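Local atomic coordinates of (R)-specific secondary-alkylsulfatase (Pseudomonas sp., PDB entry 4AXH), a protein that hydrolyses (R)-secondary-alkyl sulfates with strict inversion of configuration, giving (S)-secondary alcohols and inorganic sulfate, as a zinc-dependent homodimer of the metallo-beta-lactamase superfamily. Residues 136-141 with 298-303; 171-176 with 275-280. One frame throughout, in Å; residues are numbered along the deposited sequence.

Contact 1: residues 136-141 with 298-303; sequences TIIEGD and IYLPQF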
loop_
_atom_site.group_PDB
_atom_site.type_symbol
_atom_site.label_atom_id
_atom_site.label_comp_id
_atom_site.label_asym_id
_atom_site.label_seq_id
_atom_site.Cartn_x
_atom_site.Cartn_y
_atom_site.Cartn_z
ATOM N N THR A 136 2.812 27.317 16.837
ATOM C CA THR A 136 1.749 28.304 17.016
ATOM C C THR A 136 1.685 28.656 18.523
ATOM O O THR A 136 1.584 27.755 19.361
ATOM C CB THR A 136 0.430 27.741 16.516
ATOM O OG1 THR A 136 0.571 27.317 15.146
ATOM C CG2 THR A 136 -0.720 28.723 16.701
ATOM N N ILE A 137 1.798 29.949 18.856
ATOM C CA ILE A 137 1.732 30.410 20.240
ATOM C C ILE A 137 0.464 31.210 20.497
ATOM O O ILE A 137 0.353 32.332 20.021
ATOM C CB ILE A 137 2.995 31.170 20.714
ATOM C CG1 ILE A 137 4.257 30.345 20.482
ATOM C CG2 ILE A 137 2.843 31.535 22.195
ATOM C CD1 ILE A 137 5.475 31.138 20.146
ATOM N N ILE A 138 -0.474 30.632 21.251
ATOM C CA ILE A 138 -1.732 31.277 21.649
ATOM C C ILE A 138 -1.496 31.843 23.043
ATOM O O ILE A 138 -1.036 31.123 23.937
ATOM C CB ILE A 138 -2.956 30.311 21.659
ATOM C CG1 ILE A 138 -2.982 29.356 20.468
ATOM C CG2 ILE A 138 -4.265 31.062 21.777
ATOM C CD1 ILE A 138 -3.806 28.050 20.737
ATOM N N GLU A 139 -1.821 33.126 23.239
ATOM C CA GLU A 139 -1.673 33.763 24.549
ATOM C C GLU A 139 -2.590 33.210 25.654
ATOM O O GLU A 139 -2.250 32.176 26.250
ATOM C CB GLU A 139 -1.539 35.276 24.461
ATOM C CG GLU A 139 -0.091 35.586 24.105
ATOM C CD GLU A 139 0.320 36.941 23.588
ATOM O OE1 GLU A 139 -0.470 37.908 23.683
ATOM O OE2 GLU A 139 1.496 37.055 23.185
ATOM N N GLY A 140 -3.744 33.799 25.882
ATOM C CA GLY A 140 -4.605 33.251 26.926
ATOM C C GLY A 140 -4.421 33.905 28.278
ATOM O O GLY A 140 -3.466 34.673 28.485
ATOM N N ASP A 141 -5.351 33.586 29.206
ATOM C CA ASP A 141 -5.468 34.142 30.563
ATOM C C ASP A 141 -4.186 34.303 31.381
ATOM O O ASP A 141 -3.753 35.443 31.590
ATOM C CB ASP A 141 -6.625 33.490 31.356
ATOM C CG ASP A 141 -8.022 33.766 30.796
ATOM O OD1 ASP A 141 -8.179 34.744 30.010
ATOM O OD2 ASP A 141 -8.967 33.049 31.184
ATOM N N ILE A 298 -7.225 21.981 14.244
ATOM C CA ILE A 298 -7.576 22.737 15.433
ATOM C C ILE A 298 -8.218 24.051 15.023
ATOM O O ILE A 298 -7.578 24.874 14.369
ATOM C CB ILE A 298 -6.364 22.926 16.385
ATOM C CG1 ILE A 298 -5.689 21.582 16.718
ATOM C CG2 ILE A 298 -6.764 23.687 17.678
ATOM C CD1 ILE A 298 -4.451 21.340 16.017
ATOM N N TYR A 299 -9.493 24.228 15.361
ATOM C CA TYR A 299 -10.190 25.473 15.062
ATOM C C TYR A 299 -10.211 26.317 16.347
ATOM O O TYR A 299 -10.242 25.781 17.455
ATOM C CB TYR A 299 -11.603 25.210 14.466
ATOM C CG TYR A 299 -12.458 26.446 14.263
ATOM C CD1 TYR A 299 -12.187 27.348 13.239
ATOM C CD2 TYR A 299 -13.586 26.675 15.050
ATOM C CE1 TYR A 299 -12.986 28.476 13.038
ATOM C CE2 TYR A 299 -14.408 27.784 14.841
ATOM C CZ TYR A 299 -14.099 28.688 13.842
ATOM O OH TYR A 299 -14.881 29.807 13.699
ATOM N N LEU A 300 -10.087 27.620 16.181
ATOM C CA LEU A 300 -10.091 28.568 17.274
ATOM C C LEU A 300 -11.331 29.431 17.138
ATOM O O LEU A 300 -11.303 30.460 16.443
ATOM C CB LEU A 300 -8.798 29.403 17.316
ATOM C CG LEU A 300 -7.537 28.587 17.502
ATOM C CD1 LEU A 300 -6.308 29.460 17.412
ATOM C CD2 LEU A 300 -7.571 27.814 18.809
ATOM N N PRO A 301 -12.459 28.981 17.760
ATOM C CA PRO A 301 -13.716 29.746 17.633
ATOM C C PRO A 301 -13.630 31.212 18.045
ATOM O O PRO A 301 -14.199 32.050 17.351
ATOM C CB PRO A 301 -14.754 28.918 18.403
ATOM C CG PRO A 301 -13.986 27.929 19.175
ATOM C CD PRO A 301 -12.650 27.755 18.560
ATOM N N GLN A 302 -12.833 31.526 19.075
ATOM C CA GLN A 302 -12.640 32.892 19.574
ATOM C C GLN A 302 -11.919 33.782 18.588
ATOM O O GLN A 302 -12.177 34.990 18.551
ATOM C CB GLN A 302 -11.845 32.899 20.887
ATOM C CG GLN A 302 -12.527 32.227 22.072
ATOM C CD GLN A 302 -11.522 31.830 23.132
ATOM O OE1 GLN A 302 -10.294 31.842 22.943
ATOM N NE2 GLN A 302 -12.026 31.448 24.277
ATOM N N PHE A 303 -10.989 33.198 17.816
ATOM C CA PHE A 303 -10.131 33.919 16.883
ATOM C C PHE A 303 -10.611 33.869 15.432
ATOM O O PHE A 303 -10.131 34.669 14.616
ATOM C CB PHE A 303 -8.712 33.346 16.965
ATOM C CG PHE A 303 -7.983 33.601 18.260
ATOM C CD1 PHE A 303 -8.165 32.766 19.354
ATOM C CD2 PHE A 303 -7.056 34.628 18.360
ATOM C CE1 PHE A 303 -7.497 33.005 20.547
ATOM C CE2 PHE A 303 -6.369 34.856 19.551
ATOM C CZ PHE A 303 -6.603 34.048 20.639
#
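I138 carries one whole side of this contact, and it does so with two branches that go to different partners. Its CG2 methyl lies beside the CE1-CZ bond of the F303 ring, 4.0 Å from F303 CZ, and meets the ring at a slant. The CD1 methyl at the end of its longer branch lies 4.2 Å from CD2 of L300. The first torsion (chi1 -41°) explains the division: CG2 stands anti to the backbone N, while CG1 swings in beside that N and carries CD1 off to the leucine.

The two backbones stay well apart, with the CA atoms of I138 and L300 separated by 9.8 Å, so side chains alone fill the gap. These are facing layers of the metallo-beta-lactamase sandwich: strand 135-138 belongs to one sheet and strand 296-300 to the other. F303 reaches inward from the turn that follows its strand, where P301 and Q302 have helical backbone angles and a weak bond of 3.1 Å runs from F303 N to L300 O. L124, from the strand next to 135-138, touches both I138 and F303, and V280 and L282 of the second sheet pack against I138 and L300 respectively.

Past I138, E139 is itself buried, its carboxylate satisfied by R167 in a salt bridge and Y163 in a hydrogen bond. The solvent side is that of D141 and Q302, both exposed, the amide of Q302 bonding to E281. The touching groups are methyls and one phenyl ring, with I138 and L300 buried and F303 only partly so. The polar groups bond to partners outside the two segments, which is consistent with burial of hydrocarbon, and not polar pairing, joining the layers here.

Contact 2: residues 171-176 with 275-280; sequences PIVAVV and HTVDGV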
loop_
_atom_site.group_PDB
_atom_site.type_symbol
_atom_site.label_atom_id
_atom_site.label_comp_id
_atom_site.label_asym_id
_atom_site.label_seq_id
_atom_site.Cartn_x
_atom_site.Cartn_y
_atom_site.Cartn_z
ATOM N N PRO A 171 4.303 31.229 31.781
ATOM C CA PRO A 171 4.584 29.789 31.655
ATOM C C PRO A 171 3.865 29.202 30.455
ATOM O O PRO A 171 3.217 29.936 29.734
ATOM C CB PRO A 171 4.021 29.210 32.970
ATOM C CG PRO A 171 2.929 30.139 33.356
ATOM C CD PRO A 171 3.375 31.493 32.924
ATOM N N ILE A 172 3.915 27.874 30.309
ATOM C CA ILE A 172 3.226 27.074 29.307
ATOM C C ILE A 172 2.211 26.267 30.079
ATOM O O ILE A 172 2.583 25.430 30.907
ATOM C CB ILE A 172 4.220 26.206 28.493
ATOM C CG1 ILE A 172 5.137 27.122 27.639
ATOM C CG2 ILE A 172 3.480 25.175 27.641
ATOM C CD1 ILE A 172 6.411 26.494 27.075
ATOM N N VAL A 173 0.926 26.573 29.868
ATOM C CA VAL A 173 -0.188 25.898 30.536
ATOM C C VAL A 173 -0.628 24.679 29.707
ATOM O O VAL A 173 -1.061 23.659 30.247
ATOM C CB VAL A 173 -1.366 26.876 30.784
ATOM C CG1 VAL A 173 -2.524 26.173 31.511
ATOM C CG2 VAL A 173 -0.912 28.098 31.574
ATOM N N ALA A 174 -0.562 24.806 28.396
ATOM C CA ALA A 174 -1.041 23.741 27.538
ATOM C C ALA A 174 -0.221 23.600 26.269
ATOM O O ALA A 174 0.331 24.586 25.758
ATOM C CB ALA A 174 -2.522 23.972 27.190
ATOM N N VAL A 175 -0.170 22.359 25.766
ATOM C CA VAL A 175 0.479 21.996 24.515
ATOM C C VAL A 175 -0.469 21.102 23.734
ATOM O O VAL A 175 -1.171 20.309 24.342
ATOM C CB VAL A 175 1.901 21.376 24.713
ATOM C CG1 VAL A 175 2.417 20.707 23.445
ATOM C CG2 VAL A 175 2.890 22.424 25.195
ATOM N N VAL A 176 -0.515 21.274 22.392
ATOM C CA VAL A 176 -1.316 20.486 21.451
ATOM C C VAL A 176 -0.352 19.864 20.459
ATOM O O VAL A 176 0.451 20.560 19.863
ATOM C CB VAL A 176 -2.387 21.328 20.721
ATOM C CG1 VAL A 176 -3.189 20.484 19.731
ATOM C CG2 VAL A 176 -3.321 22.007 21.710
ATOM N N HIS A 275 -12.750 21.960 23.778
ATOM C CA HIS A 275 -12.012 22.065 25.050
ATOM C C HIS A 275 -11.586 23.486 25.313
ATOM O O HIS A 275 -11.195 24.212 24.392
ATOM C CB HIS A 275 -10.766 21.189 25.087
ATOM C CG HIS A 275 -11.061 19.740 25.127
ATOM N ND1 HIS A 275 -11.218 19.087 26.316
ATOM C CD2 HIS A 275 -11.191 18.858 24.110
ATOM C CE1 HIS A 275 -11.462 17.826 25.997
ATOM N NE2 HIS A 275 -11.444 17.640 24.675
ATOM N N THR A 276 -11.624 23.870 26.579
ATOM C CA THR A 276 -11.227 25.197 26.998
ATOM C C THR A 276 -10.117 25.086 28.032
ATOM O O THR A 276 -10.181 24.217 28.912
ATOM C CB THR A 276 -12.465 26.113 27.254
ATOM O OG1 THR A 276 -12.060 27.418 27.707
ATOM C CG2 THR A 276 -13.477 25.489 28.203
ATOM N N VAL A 277 -9.036 25.873 27.842
ATOM C CA VAL A 277 -7.837 25.867 28.702
ATOM C C VAL A 277 -7.234 27.267 28.737
ATOM O O VAL A 277 -6.926 27.822 27.684
ATOM C CB VAL A 277 -6.811 24.731 28.327
ATOM C CG1 VAL A 277 -6.256 24.885 26.914
ATOM C CG2 VAL A 277 -5.683 24.617 29.358
ATOM N N ASP A 278 -7.109 27.858 29.932
ATOM C CA ASP A 278 -6.577 29.214 30.136
ATOM C C ASP A 278 -7.360 30.292 29.353
ATOM O O ASP A 278 -6.790 31.265 28.850
ATOM C CB ASP A 278 -5.056 29.278 29.899
ATOM C CG ASP A 278 -4.363 30.383 30.681
ATOM O OD1 ASP A 278 -4.817 30.695 31.813
ATOM O OD2 ASP A 278 -3.355 30.923 30.178
ATOM N N GLY A 279 -8.678 30.108 29.292
ATOM C CA GLY A 279 -9.579 31.019 28.605
ATOM C C GLY A 279 -9.365 31.024 27.108
ATOM O O GLY A 279 -9.488 32.070 26.465
ATOM N N VAL A 280 -9.003 29.849 26.554
ATOM C CA VAL A 280 -8.740 29.628 25.133
ATOM C C VAL A 280 -9.640 28.487 24.707
ATOM O O VAL A 280 -9.564 27.400 25.279
ATOM C CB VAL A 280 -7.233 29.354 24.835
ATOM C CG1 VAL A 280 -7.013 28.998 23.377
ATOM C CG2 VAL A 280 -6.365 30.543 25.220
#
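The carboxylate of D278 is gripped at both oxygens, OD1 by the hydroxyl of S142 and OD2 by the backbone N of G143, and with its polar end so held OD2 comes to lie 4.0 Å from CG2 of V173, a plain van der Waals neighbour. D278 and G279 form the tight two-residue turn of a beta hairpin that joins strands 272-277 and 280-286. Both have positive phi, close to the type I' pattern, and the closing pair is V277 with V280: V277 N gives a bond of 3.0 Å to V280 O, and the return bond from V280 N to V277 O is weak.

This hairpin end leans on strand 172-176 of the other sheet, so the contact belongs to the interface between the two sheets of the metallo-beta-lactamase fold. The nearest CA atoms, those of A174 and V277, are 7.2 Å apart, as are those of V173 and D278, and the small CB of A174 allows V277 to settle against it with both methyls. F205, from the neighbouring strand 203-207, touches both A174 and V277. The side chains of D278 and V173 cross at about a right angle, whereas those of V173 and V277 slide past each other in opposite senses.

V277 has an uncommon first torsion (chi1 62°), with CG1 wedged between the backbone N and the carbonyl carbon and CG2 anti to that N. The two methyls thus straddle one carbon, and CG2, 3.9 Å from A174 CB, also reaches V173 CG1 at 4.1 Å.

Contacts 1 and 2, whose centres are about 9 Å apart, join the same two sheets, away from the zinc and sulfate sites. Strand 144-147 separates 135-138 from 172-176 in one sheet, and strand 280-286 separates 296-300 from 272-277 in the other. Contact 1 is the more buried, with larger side chains and no polar atom among its touching groups; contact 2 lies nearer the surface, uses small side chains and brings in a carboxylate. Their outer ends meet: a probable hydrogen bond of 2.8 Å links D141 N to D278 O, and Q302 NE2 makes a weak one to G279 O, so polar bonds, one probable and one weak, link the loops at the outer ends of the two contacts.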